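Local coordinates for SusD superfamily protein (Bacteroides fragilis NCTC 9343, PDB 3NQP) that probably binds glycans at the outer membrane for uptake, as other members of the SusD family do, at residues E204-S215 and D228-V239. Sequence-based numbering, arbitrary orientation. Where two conformers were deposited one is given.
Sequences ECLMGEVYLWTS and DLTIAKTHLESV
E204 and H235 meet near one end of an antiparallel helix pair, a case of how a single carboxylate can tie two helices together. Followed outward, E204 rests its CB on V239 CG2 at 3.6 Å, and its CG passes H235 ND1. The chain bends at chi2 (-147°), and the rotation at chi3 leaves the carboxylate nearly perpendicular to the imidazole. OE1 accepts a hydrogen bond from H235 ND1 (2.6 Å) through its anti lone pair, while OE2 accepts from S238 OG (2.7 Å) on its syn side. The selenium of M207, a selenomethionine, sits over one face of the same imidazole, 3.7 Å from the ring centroid, so the ring is gripped at edge and face. Midway, G208 lets the axes close to 7.8 Å: its CA lies against L236 CG, its O against A232 CB. Further along, I231 CG2 lies over one face of the Y211 ring in a CH-pi contact, and T214 OG1 donates to D228 OD2 (2.7 Å), an oxygen that also pairs with K171. This helical hairpin, consistent with the TPR-like architecture of SusD proteins, is flanked by helix 163-181, touched by M207 and T214, and by helix 382-396, where L212 meets T388 and L236 packs on W384 and I392.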
ATOM      1  N   GLU A 204      -5.374  10.037  11.303  1.00 11.63           N
ATOM      2  CA  GLU A 204      -5.329  11.259  10.481  1.00 11.39           C
ATOM      3  C   GLU A 204      -4.842  10.954   9.035  1.00 10.33           C
ATOM      4  O   GLU A 204      -5.361  11.524   8.087  1.00 11.29           O
ATOM      5  CB  GLU A 204      -4.474  12.338  11.125  1.00 12.57           C
ATOM      6  CG  GLU A 204      -5.096  12.918  12.376  1.00 13.28           C
ATOM      7  CD  GLU A 204      -4.780  14.364  12.583  1.00 14.85           C
ATOM      8  OE1 GLU A 204      -5.559  15.194  12.073  1.00 14.66           O
ATOM      9  OE2 GLU A 204      -3.751  14.663  13.205  1.00 18.53           O
ATOM     10  N   CYS A 205      -3.852  10.065   8.886  1.00  9.71           N
ATOM     11  CA  CYS A 205      -3.419   9.619   7.570  1.00 11.40           C
ATOM     12  C   CYS A 205      -4.561   8.952   6.788  1.00 11.10           C
ATOM     13  O   CYS A 205      -4.820   9.265   5.635  1.00  8.74           O
ATOM     14  CB  CYS A 205      -2.278   8.610   7.667  1.00 13.25           C
ATOM     15  SG  CYS A 205      -0.695   9.410   8.071  1.00 11.38           S
ATOM     16  N   LEU A 206      -5.201   8.000   7.428  1.00 12.08           N
ATOM     17  CA  LEU A 206      -6.363   7.355   6.874  1.00 11.68           C
ATOM     18  C   LEU A 206      -7.424   8.376   6.508  1.00 10.85           C
ATOM     19  O   LEU A 206      -8.055   8.247   5.450  1.00 13.40           O
ATOM     20  CB  LEU A 206      -6.918   6.284   7.826  1.00 12.29           C
ATOM     21  CG  LEU A 206      -8.044   5.399   7.316  1.00 11.99           C
ATOM     22  CD1 LEU A 206      -7.711   4.754   5.969  1.00  7.37           C
ATOM     23  CD2 LEU A 206      -8.318   4.315   8.375  1.00 11.07           C
HETATM   24  N   MSE A 207      -7.647   9.393   7.327  1.00 13.09           N
HETATM   25  CA  MSE A 207      -8.666  10.392   6.953  1.00 10.57           C
HETATM   26  C   MSE A 207      -8.219  11.144   5.713  1.00 10.75           C
HETATM   27  O   MSE A 207      -9.009  11.432   4.836  1.00 11.26           O
HETATM   28  CB  MSE A 207      -9.012  11.372   8.091  1.00 11.63           C
HETATM   29  CG  MSE A 207      -9.622  10.715   9.288  1.00 14.58           C
HETATM   30 SE   MSE A 207     -10.027  11.948  10.706  0.75 10.86          SE
HETATM   31  CE  MSE A 207     -11.633  12.621   9.931  1.00 15.09           C
ATOM     32  N   GLY A 208      -6.922  11.448   5.624  1.00 12.27           N
ATOM     33  CA  GLY A 208      -6.395  12.067   4.425  1.00 10.68           C
ATOM     34  C   GLY A 208      -6.634  11.202   3.200  1.00 11.37           C
ATOM     35  O   GLY A 208      -6.998  11.713   2.145  1.00 12.32           O
ATOM     36  N   GLU A 209      -6.441   9.891   3.342  1.00 10.46           N
ATOM     37  CA  GLU A 209      -6.575   8.966   2.214  1.00 12.97           C
ATOM     38  C   GLU A 209      -8.050   8.822   1.808  1.00 12.62           C
ATOM     39  O   GLU A 209      -8.391   8.888   0.623  1.00 12.37           O
ATOM     40  CB  GLU A 209      -5.988   7.592   2.562  1.00 14.22           C
ATOM     41  CG  GLU A 209      -5.647   6.710   1.376  1.00 16.10           C
ATOM     42  CD  GLU A 209      -4.988   5.416   1.831  1.00 19.95           C
ATOM     43  OE1 GLU A 209      -5.164   4.977   2.980  1.00 12.68           O
ATOM     44  OE2 GLU A 209      -4.260   4.842   1.049  1.00 16.33           O
ATOM     45  N   VAL A 210      -8.907   8.659   2.799  1.00 12.00           N
ATOM     46  CA  VAL A 210     -10.351   8.460   2.588  1.00 11.23           C
ATOM     47  C   VAL A 210     -11.015   9.720   1.994  1.00 10.59           C
ATOM     48  O   VAL A 210     -11.667   9.639   0.953  1.00 11.73           O
ATOM     49  CB  VAL A 210     -11.061   8.060   3.896  1.00  9.65           C
ATOM     50  CG1 VAL A 210     -12.597   8.199   3.744  1.00  9.55           C
ATOM     51  CG2 VAL A 210     -10.660   6.617   4.336  1.00  9.62           C
ATOM     52  N   TYR A 211     -10.785  10.883   2.600  1.00 10.05           N
ATOM     53  CA  TYR A 211     -11.372  12.128   2.103  1.00 11.24           C
ATOM     54  C   TYR A 211     -10.814  12.601   0.731  1.00 11.86           C
ATOM     55  O   TYR A 211     -11.564  13.112  -0.115  1.00  9.96           O
ATOM     56  CB  TYR A 211     -11.335  13.238   3.173  1.00  9.05           C
ATOM     57  CG  TYR A 211     -12.410  13.047   4.229  1.00  9.14           C
ATOM     58  CD1 TYR A 211     -12.188  12.196   5.311  1.00 13.73           C
ATOM     59  CD2 TYR A 211     -13.611  13.675   4.131  1.00 12.66           C
ATOM     60  CE1 TYR A 211     -13.118  11.998   6.256  1.00 13.17           C
ATOM     61  CE2 TYR A 211     -14.614  13.479   5.088  1.00 13.95           C
ATOM     62  CZ  TYR A 211     -14.361  12.635   6.145  1.00 17.39           C
ATOM     63  OH  TYR A 211     -15.310  12.409   7.095  1.00 16.67           O
ATOM     64  N   LEU A 212      -9.536  12.379   0.448  1.00 11.74           N
ATOM     65  CA  LEU A 212      -9.083  12.614  -0.900  1.00 10.11           C
ATOM     66  C   LEU A 212      -9.797  11.713  -1.907  1.00  9.94           C
ATOM     67  O   LEU A 212     -10.222  12.152  -2.973  1.00 10.12           O
ATOM     68  CB  LEU A 212      -7.568  12.363  -1.063  1.00 11.42           C
ATOM     69  CG  LEU A 212      -7.067  12.645  -2.480  1.00 13.40           C
ATOM     70  CD1 LEU A 212      -7.335  14.095  -2.994  1.00  8.27           C
ATOM     71  CD2 LEU A 212      -5.541  12.304  -2.509  1.00 10.71           C
ATOM     72  N   TRP A 213      -9.857  10.433  -1.592  1.00 11.04           N
ATOM     73  CA  TRP A 213     -10.545   9.467  -2.442  1.00 11.81           C
ATOM     74  C   TRP A 213     -11.991   9.912  -2.715  1.00 11.21           C
ATOM     75  O   TRP A 213     -12.380  10.025  -3.876  1.00 12.32           O
ATOM     76  CB  TRP A 213     -10.518   8.077  -1.817  1.00 11.31           C
ATOM     77  CG  TRP A 213     -11.198   7.073  -2.624  1.00 12.56           C
ATOM     78  CD1 TRP A 213     -12.582   6.943  -2.787  1.00 10.90           C
ATOM     79  CD2 TRP A 213     -10.601   6.065  -3.463  1.00 10.54           C
ATOM     80  NE1 TRP A 213     -12.847   5.904  -3.650  1.00 14.09           N
ATOM     81  CE2 TRP A 213     -11.662   5.355  -4.078  1.00  9.90           C
ATOM     82  CE3 TRP A 213      -9.273   5.673  -3.740  1.00 14.68           C
ATOM     83  CZ2 TRP A 213     -11.437   4.289  -4.949  1.00 10.26           C
ATOM     84  CZ3 TRP A 213      -9.068   4.606  -4.597  1.00 10.00           C
ATOM     85  CH2 TRP A 213     -10.145   3.925  -5.181  1.00 15.04           C
ATOM     86  N   THR A 214     -12.759  10.215  -1.673  1.00 10.11           N
ATOM     87  CA  THR A 214     -14.173  10.571  -1.905  1.00 12.44           C
ATOM     88  C   THR A 214     -14.310  11.934  -2.587  1.00 12.09           C
ATOM     89  O   THR A 214     -15.327  12.187  -3.233  1.00 13.81           O
ATOM     90  CB  THR A 214     -15.034  10.467  -0.629  1.00 11.10           C
ATOM     91  OG1 THR A 214     -14.487  11.308   0.380  1.00 13.38           O
ATOM     92  CG2 THR A 214     -15.026   8.998  -0.108  1.00 12.65           C
ATOM     93  N   SER A 215     -13.286  12.790  -2.470  0.60 12.50           N
ATOM     94  CA  SER A 215     -13.261  14.037  -3.224  0.60 12.22           C
ATOM     95  C   SER A 215     -13.295  13.821  -4.753  0.60 13.64           C
ATOM     96  O   SER A 215     -13.896  14.616  -5.477  0.60 13.65           O
ATOM     97  CB  SER A 215     -12.013  14.859  -2.896  0.60 13.50           C
ATOM     98  OG  SER A 215     -11.979  15.302  -1.546  0.60 12.25           O
ATOM     99  N   ASP A 228     -14.712  17.618   0.282  1.00 12.81           N
ATOM    100  CA  ASP A 228     -13.954  16.732   1.142  1.00 13.65           C
ATOM    101  C   ASP A 228     -12.468  17.064   1.082  1.00 13.61           C
ATOM    102  O   ASP A 228     -11.712  16.635   1.970  1.00 13.46           O
ATOM    103  CB  ASP A 228     -14.177  15.268   0.754  1.00 14.31           C
ATOM    104  CG  ASP A 228     -15.537  14.704   1.247  1.00 10.74           C
ATOM    105  OD1 ASP A 228     -16.224  15.328   2.089  1.00 12.46           O
ATOM    106  OD2 ASP A 228     -15.920  13.611   0.746  1.00 12.84           O
ATOM    107  N   LEU A 229     -12.022  17.750   0.023  1.00 12.40           N
ATOM    108  CA  LEU A 229     -10.560  18.091  -0.101  1.00 14.79           C
ATOM    109  C   LEU A 229     -10.018  18.841   1.099  1.00 14.17           C
ATOM    110  O   LEU A 229      -8.916  18.577   1.551  1.00 13.75           O
ATOM    111  CB  LEU A 229     -10.268  18.936  -1.347  1.00 15.94           C
ATOM    112  CG  LEU A 229     -10.310  18.239  -2.694  1.00 18.26           C
ATOM    113  CD1 LEU A 229     -10.329  19.323  -3.764  1.00 17.17           C
ATOM    114  CD2 LEU A 229      -9.140  17.247  -2.896  1.00 14.71           C
ATOM    115  N   THR A 230     -10.802  19.790   1.606  0.50 16.15           N
ATOM    116  CA  THR A 230     -10.385  20.619   2.750  0.50 15.94           C
ATOM    117  C   THR A 230     -10.146  19.778   4.005  0.50 14.52           C
ATOM    118  O   THR A 230      -9.190  20.010   4.740  0.50 14.52           O
ATOM    119  CB  THR A 230     -11.395  21.765   3.037  0.50 16.94           C
ATOM    120  OG1 THR A 230     -12.727  21.249   3.150  0.50 18.41           O
ATOM    121  CG2 THR A 230     -11.359  22.794   1.929  0.50 15.40           C
ATOM    122  N   ILE A 231     -11.004  18.789   4.228  1.00 12.29           N
ATOM    123  CA  ILE A 231     -10.883  17.889   5.369  1.00 13.47           C
ATOM    124  C   ILE A 231      -9.618  17.016   5.234  1.00 13.69           C
ATOM    125  O   ILE A 231      -8.854  16.859   6.176  1.00 11.90           O
ATOM    126  CB  ILE A 231     -12.121  17.002   5.491  1.00 13.75           C
ATOM    127  CG1 ILE A 231     -13.337  17.888   5.852  1.00 18.57           C
ATOM    128  CG2 ILE A 231     -11.907  15.854   6.534  1.00 10.73           C
ATOM    129  CD1 ILE A 231     -14.714  17.196   5.755  1.00 15.00           C
ATOM    130  N   ALA A 232      -9.415  16.452   4.064  1.00 13.83           N
ATOM    131  CA  ALA A 232      -8.188  15.656   3.798  1.00 13.57           C
ATOM    132  C   ALA A 232      -6.969  16.499   4.088  1.00 11.37           C
ATOM    133  O   ALA A 232      -6.018  16.043   4.738  1.00 12.67           O
ATOM    134  CB  ALA A 232      -8.177  15.126   2.355  1.00 10.48           C
ATOM    135  N   LYS A 233      -7.002  17.737   3.606  1.00  9.42           N
ATOM    136  CA  LYS A 233      -5.864  18.639   3.697  1.00 11.64           C
ATOM    137  C   LYS A 233      -5.526  18.974   5.125  1.00 12.55           C
ATOM    138  O   LYS A 233      -4.379  18.973   5.522  1.00 12.34           O
ATOM    139  CB  LYS A 233      -6.137  19.920   2.946  1.00 12.97           C
ATOM    140  CG  LYS A 233      -4.832  20.725   2.654  1.00 13.18           C
ATOM    141  CD  LYS A 233      -5.158  22.030   1.888  1.00 12.22           C
ATOM    142  CE  LYS A 233      -3.905  22.861   1.578  1.00 20.11           C
ATOM    143  NZ  LYS A 233      -4.277  24.126   0.797  1.00 14.53           N
ATOM    144  N   THR A 234      -6.552  19.269   5.914  1.00 11.64           N
ATOM    145  CA  THR A 234      -6.337  19.602   7.293  1.00 14.64           C
ATOM    146  C   THR A 234      -5.670  18.431   8.017  1.00 11.94           C
ATOM    147  O   THR A 234      -4.784  18.625   8.834  1.00 11.23           O
ATOM    148  CB  THR A 234      -7.703  19.996   7.958  1.00 15.49           C
ATOM    149  OG1 THR A 234      -8.140  21.230   7.357  1.00 18.86           O
ATOM    150  CG2 THR A 234      -7.573  20.180   9.493  1.00 21.41           C
ATOM    151  N   HIS A 235      -6.126  17.207   7.768  1.00 12.37           N
ATOM    152  CA  HIS A 235      -5.611  16.064   8.511  1.00 10.86           C
ATOM    153  C   HIS A 235      -4.201  15.737   8.065  1.00 13.11           C
ATOM    154  O   HIS A 235      -3.341  15.439   8.900  1.00 11.05           O
ATOM    155  CB  HIS A 235      -6.591  14.875   8.437  1.00 14.97           C
ATOM    156  CG  HIS A 235      -7.802  15.083   9.298  1.00 13.10           C
ATOM    157  ND1 HIS A 235      -7.722  15.050  10.676  1.00 12.40           N
ATOM    158  CD2 HIS A 235      -9.075  15.452   8.999  1.00 16.97           C
ATOM    159  CE1 HIS A 235      -8.912  15.351  11.190  1.00 14.01           C
ATOM    160  NE2 HIS A 235      -9.750  15.601  10.195  1.00 12.13           N
ATOM    161  N   LEU A 236      -3.921  15.852   6.767  1.00  9.46           N
ATOM    162  CA  LEU A 236      -2.551  15.560   6.309  1.00 12.18           C
ATOM    163  C   LEU A 236      -1.561  16.611   6.809  1.00 11.89           C
ATOM    164  O   LEU A 236      -0.424  16.279   7.150  1.00 11.46           O
ATOM    165  CB  LEU A 236      -2.513  15.432   4.775  1.00 10.46           C
ATOM    166  CG  LEU A 236      -3.294  14.207   4.281  1.00 11.93           C
ATOM    167  CD1 LEU A 236      -3.770  14.412   2.869  1.00  7.88           C
ATOM    168  CD2 LEU A 236      -2.459  12.896   4.425  1.00 14.44           C
ATOM    169  N   GLU A 237      -1.976  17.886   6.832  1.00 13.22           N
ATOM    170  CA  GLU A 237      -1.091  18.939   7.341  1.00 13.20           C
ATOM    171  C   GLU A 237      -0.882  18.759   8.822  1.00 12.92           C
ATOM    172  O   GLU A 237       0.170  19.092   9.333  1.00 12.57           O
ATOM    173  CB  GLU A 237      -1.625  20.375   7.052  1.00 14.06           C
ATOM    174  CG  GLU A 237      -1.530  20.666   5.572  1.00 13.35           C
ATOM    175  CD  GLU A 237      -1.887  22.049   5.147  1.00 19.52           C
ATOM    176  OE1 GLU A 237      -2.713  22.683   5.824  1.00 15.98           O
ATOM    177  OE2 GLU A 237      -1.363  22.449   4.084  1.00 19.14           O
ATOM    178  N   SER A 238      -1.887  18.252   9.509  1.00 14.70           N
ATOM    179  CA  SER A 238      -1.731  17.945  10.951  1.00 15.15           C
ATOM    180  C   SER A 238      -0.650  16.890  11.171  1.00 15.35           C
ATOM    181  O   SER A 238       0.200  17.007  12.092  1.00 15.75           O
ATOM    182  CB  SER A 238      -3.056  17.442  11.538  1.00 11.60           C
ATOM    183  OG  SER A 238      -2.939  17.179  12.933  1.00 14.18           O
ATOM    184  N   VAL A 239      -0.687  15.857  10.327  1.00 12.58           N
ATOM    185  CA  VAL A 239       0.353  14.844  10.346  1.00 12.79           C
ATOM    186  C   VAL A 239       1.724  15.463  10.136  1.00 12.44           C
ATOM    187  O   VAL A 239       2.656  15.126  10.878  1.00 12.45           O
ATOM    188  CB  VAL A 239       0.079  13.680   9.362  1.00 15.24           C
ATOM    189  CG1 VAL A 239       1.288  12.702   9.332  1.00 11.66           C
ATOM    190  CG2 VAL A 239      -1.250  12.935   9.741  1.00 10.92           C
TER